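Local coordinates for protein aromatic-amino-acid aminotransferase (Burkholderia pseudomallei, PDB 4F4E) that probably transfers amino groups between aromatic amino acids such as tyrosine and 2-oxoglutarate, working as a homodimer with pyridoxal 5'-phosphate as cofactor, at residues 44-48 / 49-53; 301-304 / 305-309. One frame throughout, in Å; residues are numbered along the deposited sequence. Where two conformers were deposited one is given.

Contact 1. Residues 44-48 / 49-53; sequences NADTR and PTKVN
Lys51 reaches back over the turn to Asp46, and its NZ donates to the backbone O of Asp46 at 2.8 Å, lying in the carbonyl plane with a C=O...N angle of 146°. CG of Lys51 sits between its backbone N and carbonyl carbon (chi1 51°), which bends the chain toward Asp46; extended from there on, it lays CD 3.8 Å from Asp46 CB. The ammonium also bonds to Phe43 O and makes a cation-pi contact with the Phe43 ring, so a long, flexible lysine suits this carbonyl-rich helix end. The short Asp46 carboxylate can reach the N-H two residues on: OD1 takes the backbone N of Arg48 at 3.1 Å on the anti side, somewhat out of the carboxylate plane, and, through the syn lone pair, Arg48 NE at 2.9 Å, nearly straight at 171°. Arg48 NH2 completes a side-on grip by meeting Asp46 OD2 at 3.0 Å, a more tilted bond than that of NE, which lies in the guanidinium plane. Arginine has further N-H groups for the carbonyls of Arg385 and Glu386, while Tyr391 OH bonds to Asp46 OD2. The arrangement is an Asx turn following helix 35-45, reinforced by a salt bridge, leading into strand 52-53.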
ATOM      1  N   ASN A  44      11.493  27.019   0.740  1.00 28.23           N
ATOM      2  CA  ASN A  44      12.136  26.784  -0.554  1.00 29.31           C
ATOM      3  C   ASN A  44      12.410  28.052  -1.331  1.00 28.52           C
ATOM      4  O   ASN A  44      13.468  28.180  -1.948  1.00 30.23           O
ATOM      5  CB  ASN A  44      11.307  25.792  -1.397  1.00 31.28           C
ATOM      6  CG  ASN A  44      11.436  24.361  -0.905  1.00 32.37           C
ATOM      7  OD1 ASN A  44      12.441  23.969  -0.315  1.00 33.77           O
ATOM      8  ND2 ASN A  44      10.411  23.564  -1.165  1.00 33.14           N
ATOM      9  N   ALA A  45      11.486  29.009  -1.283  1.00 27.75           N
ATOM     10  CA  ALA A  45      11.682  30.270  -1.951  1.00 27.65           C
ATOM     11  C   ALA A  45      12.735  31.190  -1.257  1.00 27.72           C
ATOM     12  O   ALA A  45      13.149  32.187  -1.841  1.00 29.55           O
ATOM     13  CB  ALA A  45      10.340  31.004  -2.077  1.00 27.24           C
ATOM     14  N   ASP A  46      13.132  30.873  -0.018  1.00 25.03           N
ATOM     15  CA  ASP A  46      13.987  31.758   0.804  1.00 23.99           C
ATOM     16  C   ASP A  46      15.373  31.671   0.213  1.00 23.08           C
ATOM     17  O   ASP A  46      15.941  30.588   0.180  1.00 23.52           O
ATOM     18  CB  ASP A  46      14.007  31.266   2.283  1.00 22.83           C
ATOM     19  CG  ASP A  46      14.582  32.286   3.261  1.00 22.15           C
ATOM     20  OD1 ASP A  46      15.526  33.054   2.904  1.00 21.22           O
ATOM     21  OD2 ASP A  46      14.099  32.306   4.411  1.00 20.01           O
ATOM     22  N   THR A  47      15.913  32.788  -0.258  1.00 25.56           N
ATOM     23  CA  THR A  47      17.189  32.796  -1.003  1.00 26.04           C
ATOM     24  C   THR A  47      18.395  32.844  -0.086  1.00 25.63           C
ATOM     25  O   THR A  47      19.541  32.692  -0.538  1.00 24.32           O
ATOM     26  CB  THR A  47      17.268  33.984  -1.981  1.00 28.09           C
ATOM     27  OG1 THR A  47      16.916  35.187  -1.309  1.00 29.25           O
ATOM     28  CG2 THR A  47      16.312  33.761  -3.115  1.00 29.51           C
ATOM     29  N   ARG A  48      18.159  33.015   1.216  1.00 23.67           N
ATOM     30  CA  ARG A  48      19.268  32.994   2.167  1.00 23.41           C
ATOM     31  C   ARG A  48      19.930  31.635   2.220  1.00 23.59           C
ATOM     32  O   ARG A  48      19.274  30.616   2.327  1.00 24.13           O
ATOM     33  CB  ARG A  48      18.771  33.385   3.561  1.00 21.99           C
ATOM     34  CG  ARG A  48      18.389  34.842   3.629  1.00 21.67           C
ATOM     35  CD  ARG A  48      17.833  35.180   5.010  1.00 21.37           C
ATOM     36  NE  ARG A  48      16.452  34.738   5.137  1.00 20.35           N
ATOM     37  CZ  ARG A  48      15.620  35.126   6.116  1.00 19.89           C
ATOM     38  NH1 ARG A  48      16.045  35.956   7.081  1.00 21.17           N
ATOM     39  NH2 ARG A  48      14.363  34.742   6.096  1.00 18.29           N
ATOM     40  N   PRO A  49      21.257  31.598   2.166  1.00 24.65           N
ATOM     41  CA  PRO A  49      21.796  30.249   2.101  1.00 24.28           C
ATOM     42  C   PRO A  49      21.807  29.468   3.416  1.00 22.88           C
ATOM     43  O   PRO A  49      21.906  28.258   3.382  1.00 23.82           O
ATOM     44  CB  PRO A  49      23.224  30.458   1.587  1.00 26.40           C
ATOM     45  CG  PRO A  49      23.548  31.891   1.790  1.00 27.07           C
ATOM     46  CD  PRO A  49      22.285  32.648   2.052  1.00 26.49           C
ATOM     47  N   THR A  50      21.787  30.206   4.517  0.70 23.35           N
ATOM     48  CA  THR A  50      21.640  29.638   5.830  0.70 22.99           C
ATOM     49  C   THR A  50      20.173  29.837   6.225  0.70 20.95           C
ATOM     50  O   THR A  50      19.704  30.945   6.563  0.70 21.46           O
ATOM     51  CB  THR A  50      22.591  30.292   6.833  0.70 23.18           C
ATOM     52  OG1 THR A  50      22.191  31.641   7.038  0.70 27.06           O
ATOM     53  CG2 THR A  50      23.996  30.243   6.304  0.70 24.99           C
ATOM     54  N   LYS A  51      19.409  28.814   5.956  1.00 19.49           N
ATOM     55  CA  LYS A  51      18.068  28.689   6.530  1.00 17.48           C
ATOM     56  C   LYS A  51      17.920  27.318   7.158  1.00 16.29           C
ATOM     57  O   LYS A  51      18.635  26.404   6.771  1.00 15.18           O
ATOM     58  CB  LYS A  51      17.066  28.861   5.409  1.00 17.97           C
ATOM     59  CG  LYS A  51      17.331  27.984   4.191  1.00 18.16           C
ATOM     60  CD  LYS A  51      16.415  28.370   3.034  1.00 19.10           C
ATOM     61  CE  LYS A  51      16.659  27.464   1.823  1.00 19.34           C
ATOM     62  NZ  LYS A  51      15.736  27.886   0.733  1.00 20.59           N
ATOM     63  N   VAL A  52      17.017  27.166   8.126  1.00 15.27           N
ATOM     64  CA  VAL A  52      16.852  25.903   8.849  1.00 15.29           C
ATOM     65  C   VAL A  52      15.389  25.561   8.861  1.00 14.97           C
ATOM     66  O   VAL A  52      14.546  26.400   9.264  1.00 13.82           O
ATOM     67  CB  VAL A  52      17.365  25.996  10.324  1.00 15.82           C
ATOM     68  CG1 VAL A  52      17.143  24.690  11.061  1.00 16.38           C
ATOM     69  CG2 VAL A  52      18.840  26.374  10.359  1.00 15.74           C
ATOM     70  N   ASN A  53      15.080  24.357   8.367  1.00 13.83           N
ATOM     71  CA  ASN A  53      13.716  23.861   8.400  1.00 13.82           C
ATOM     72  C   ASN A  53      13.466  22.967   9.646  1.00 12.95           C
ATOM     73  O   ASN A  53      13.819  21.802   9.686  1.00 12.67           O
ATOM     74  CB  ASN A  53      13.337  23.121   7.105  1.00 14.36           C
ATOM     75  CG  ASN A  53      11.836  22.857   6.996  1.00 14.81           C
ATOM     76  OD1 ASN A  53      11.078  23.049   7.917  1.00 15.16           O
ATOM     77  ND2 ASN A  53      11.407  22.459   5.812  1.00 15.65           N
TER

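Contact 2. Residues 301-304 / 305-309; sequences VIRT and NYSNP
Ile302 and Tyr306 meet across the end of helix 288-303, their side chains set obliquely, with the isoleucine CG2 branch against the phenol end of the ring: CG2 lies 3.6 Å from Tyr306 CZ. The tyrosine CG stands between its own backbone N and carbonyl carbon (chi1 55°), which turns the ring back toward Ile302, so that Ile302 O lies 4.3 Å above the plane of the Tyr306 ring, over its centre. Both side chains also pack on Ile132 of their own chain, and Tyr306 on Leu124 of the second subunit as well; a branched aliphatic and a broad aromatic fill such buried space well.

The same Ile302 oxygen gathers the backbone as the chain leaves the helix. Tyr306 N approaches it nearly along the C=O direction at 3.0 Å, whereas Asn305 N, 2.9 Å from Ile302 O, comes from well above the carbonyl plane; Ser307 N adds a weak third bond.

Asn305 has CG anti to its own N (chi1 179°), and its ND2 donates to a water at 2.9 Å that in turn donates to Val301 O at 3.1 Å. The amide also pairs with Asn305 of the second subunit, a role suited to a group that both donates and accepts. Although the first bond of the Arg303 side chain leads away from the turn, Ser307 OG lies at the edge of its guanidinium, in plane and 3.2 Å from NH1, while NH2 forms a salt bridge with Glu154 of the second subunit.

The chemistry is thus divided: backbone donors meet Ile302 O, a bridging water meets Val301 O, and Asn155 of the second subunit donates to Arg303 O, while the polar ends of Arg303 and Asn305 also reach across the interface of this homodimeric aminotransferase.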
ATOM      1  N   VAL A 301     -10.018  -7.206   4.219  1.00 11.17           N
ATOM      2  CA  VAL A 301      -9.841  -5.764   4.217  1.00 10.93           C
ATOM      3  C   VAL A 301      -8.527  -5.342   3.515  1.00 10.30           C
ATOM      4  O   VAL A 301      -8.468  -4.339   2.832  1.00  9.62           O
ATOM      5  CB  VAL A 301      -9.883  -5.286   5.691  1.00 11.46           C
ATOM      6  CG1 VAL A 301      -9.239  -3.968   5.874  1.00 11.31           C
ATOM      7  CG2 VAL A 301     -11.348  -5.291   6.200  1.00 12.54           C
ATOM      8  N   ILE A 302      -7.475  -6.156   3.670  1.00  9.61           N
ATOM      9  CA  ILE A 302      -6.227  -5.907   2.953  1.00  9.44           C
ATOM     10  C   ILE A 302      -6.392  -6.226   1.466  1.00 10.21           C
ATOM     11  O   ILE A 302      -5.977  -5.472   0.592  1.00  9.28           O
ATOM     12  CB  ILE A 302      -5.108  -6.818   3.515  1.00  9.38           C
ATOM     13  CG1 ILE A 302      -4.706  -6.363   4.912  1.00  9.12           C
ATOM     14  CG2 ILE A 302      -3.887  -6.816   2.613  1.00  9.16           C
ATOM     15  CD1 ILE A 302      -4.013  -7.516   5.707  1.00  9.21           C
ATOM     16  N   ARG A 303      -7.001  -7.368   1.168  1.00 11.26           N
ATOM     17  CA  ARG A 303      -6.975  -7.859  -0.190  1.00 12.68           C
ATOM     18  C   ARG A 303      -7.728  -6.899  -1.099  1.00 11.87           C
ATOM     19  O   ARG A 303      -7.319  -6.739  -2.242  1.00 11.02           O
ATOM     20  CB  ARG A 303      -7.596  -9.280  -0.299  1.00 15.93           C
ATOM     21  CG  ARG A 303      -7.674  -9.754  -1.724  1.00 20.98           C
ATOM     22  CD  ARG A 303      -7.475 -11.255  -1.926  1.00 27.42           C
ATOM     23  NE  ARG A 303      -8.035 -11.637  -3.230  1.00 33.76           N
ATOM     24  CZ  ARG A 303      -7.517 -11.352  -4.428  1.00 39.94           C
ATOM     25  NH1 ARG A 303      -6.364 -10.680  -4.570  1.00 41.85           N
ATOM     26  NH2 ARG A 303      -8.164 -11.766  -5.521  1.00 44.23           N
ATOM     27  N   THR A 304      -8.832  -6.318  -0.605  1.00 10.43           N
ATOM     28  CA  THR A 304      -9.614  -5.395  -1.415  1.00 10.48           C
ATOM     29  C   THR A 304      -9.092  -3.958  -1.415  1.00  9.98           C
ATOM     30  O   THR A 304      -9.776  -3.032  -1.883  1.00  9.82           O
ATOM     31  CB  THR A 304     -11.083  -5.400  -0.963  1.00 10.68           C
ATOM     32  OG1 THR A 304     -11.144  -5.079   0.429  1.00 10.28           O
ATOM     33  CG2 THR A 304     -11.690  -6.804  -1.183  1.00 10.56           C
ATOM     34  N   ASN A 305      -7.921  -3.764  -0.823  1.00  9.26           N
ATOM     35  CA  ASN A 305      -7.280  -2.458  -0.787  1.00  8.65           C
ATOM     36  C   ASN A 305      -6.040  -2.550  -1.713  1.00  8.65           C
ATOM     37  O   ASN A 305      -5.979  -1.889  -2.773  1.00  8.03           O
ATOM     38  CB  ASN A 305      -6.940  -2.122   0.664  1.00  8.43           C
ATOM     39  CG  ASN A 305      -6.241  -0.775   0.829  1.00  8.22           C
ATOM     40  OD1 ASN A 305      -5.733  -0.199  -0.146  1.00  8.10           O
ATOM     41  ND2 ASN A 305      -6.240  -0.237   2.067  1.00  7.92           N
ATOM     42  N   TYR A 306      -5.076  -3.415  -1.368  1.00  8.15           N
ATOM     43  CA  TYR A 306      -3.830  -3.448  -2.183  1.00  8.28           C
ATOM     44  C   TYR A 306      -3.295  -4.879  -2.442  1.00  8.86           C
ATOM     45  O   TYR A 306      -2.176  -5.036  -2.952  1.00  8.75           O
ATOM     46  CB  TYR A 306      -2.740  -2.578  -1.555  1.00  7.82           C
ATOM     47  CG  TYR A 306      -2.453  -2.940  -0.119  1.00  7.74           C
ATOM     48  CD1 TYR A 306      -1.617  -3.990   0.206  1.00  7.79           C
ATOM     49  CD2 TYR A 306      -3.100  -2.289   0.900  1.00  7.56           C
ATOM     50  CE1 TYR A 306      -1.447  -4.353   1.528  1.00  7.71           C
ATOM     51  CE2 TYR A 306      -2.948  -2.656   2.225  1.00  7.42           C
ATOM     52  CZ  TYR A 306      -2.102  -3.694   2.531  1.00  7.52           C
ATOM     53  OH  TYR A 306      -1.890  -4.026   3.877  1.00  7.66           O
ATOM     54  N   SER A 307      -4.128  -5.878  -2.123  1.00  9.50           N
ATOM     55  CA  SER A 307      -3.908  -7.300  -2.431  1.00  9.73           C
ATOM     56  C   SER A 307      -2.944  -7.952  -1.440  1.00  9.29           C
ATOM     57  O   SER A 307      -3.293  -8.932  -0.734  1.00  9.27           O
ATOM     58  CB  SER A 307      -3.418  -7.481  -3.872  1.00 10.59           C
ATOM     59  OG  SER A 307      -3.833  -8.719  -4.313  1.00 12.54           O
ATOM     60  N   ASN A 308      -1.735  -7.435  -1.421  1.00  8.11           N
ATOM     61  CA  ASN A 308      -0.694  -7.971  -0.568  1.00  7.97           C
ATOM     62  C   ASN A 308       0.403  -6.908  -0.498  1.00  7.54           C
ATOM     63  O   ASN A 308       0.428  -6.005  -1.325  1.00  7.28           O
ATOM     64  CB  ASN A 308      -0.181  -9.330  -1.095  1.00  8.39           C
ATOM     65  CG  ASN A 308      -0.021  -9.353  -2.598  1.00  8.43           C
ATOM     66  OD1 ASN A 308       0.840  -8.634  -3.146  1.00  8.48           O
ATOM     67  ND2 ASN A 308      -0.899 -10.154  -3.305  1.00  8.47           N
ATOM     68  N   PRO A 309       1.248  -6.933   0.542  1.00  7.15           N
ATOM     69  CA  PRO A 309       2.193  -5.831   0.712  1.00  7.05           C
ATOM     70  C   PRO A 309       3.508  -5.993  -0.047  1.00  7.18           C
ATOM     71  O   PRO A 309       3.829  -7.069  -0.534  1.00  7.23           O
ATOM     72  CB  PRO A 309       2.412  -5.816   2.243  1.00  7.08           C
ATOM     73  CG  PRO A 309       2.355  -7.269   2.583  1.00  7.17           C
ATOM     74  CD  PRO A 309       1.335  -7.905   1.635  1.00  7.26           C
TER
HETATM   75  O   HOH W   1      -8.028  -1.462   4.001  1.00 17.04           O

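Both contacts span the C-terminal end of a helix and the chain that leaves it, but in very different surroundings. Contact 1 lies at the surface, joins helix 35-45 to strand 52-53 and meets no other chain of the assembly; contact 2 is buried, continues helix 288-303 into the loop before helix 312-322 and touches the second subunit. Charged side chains do the work in contact 1, a lysine on a backbone carbonyl and an aspartate-arginine pair. In contact 2 the backbone's own N-H groups take the carbonyl, an apolar pair packs beside them, and the salt bridge formed there runs between subunits. The centres of contact 1 and contact 2 are about 41 Å apart, and the two share no helix or strand.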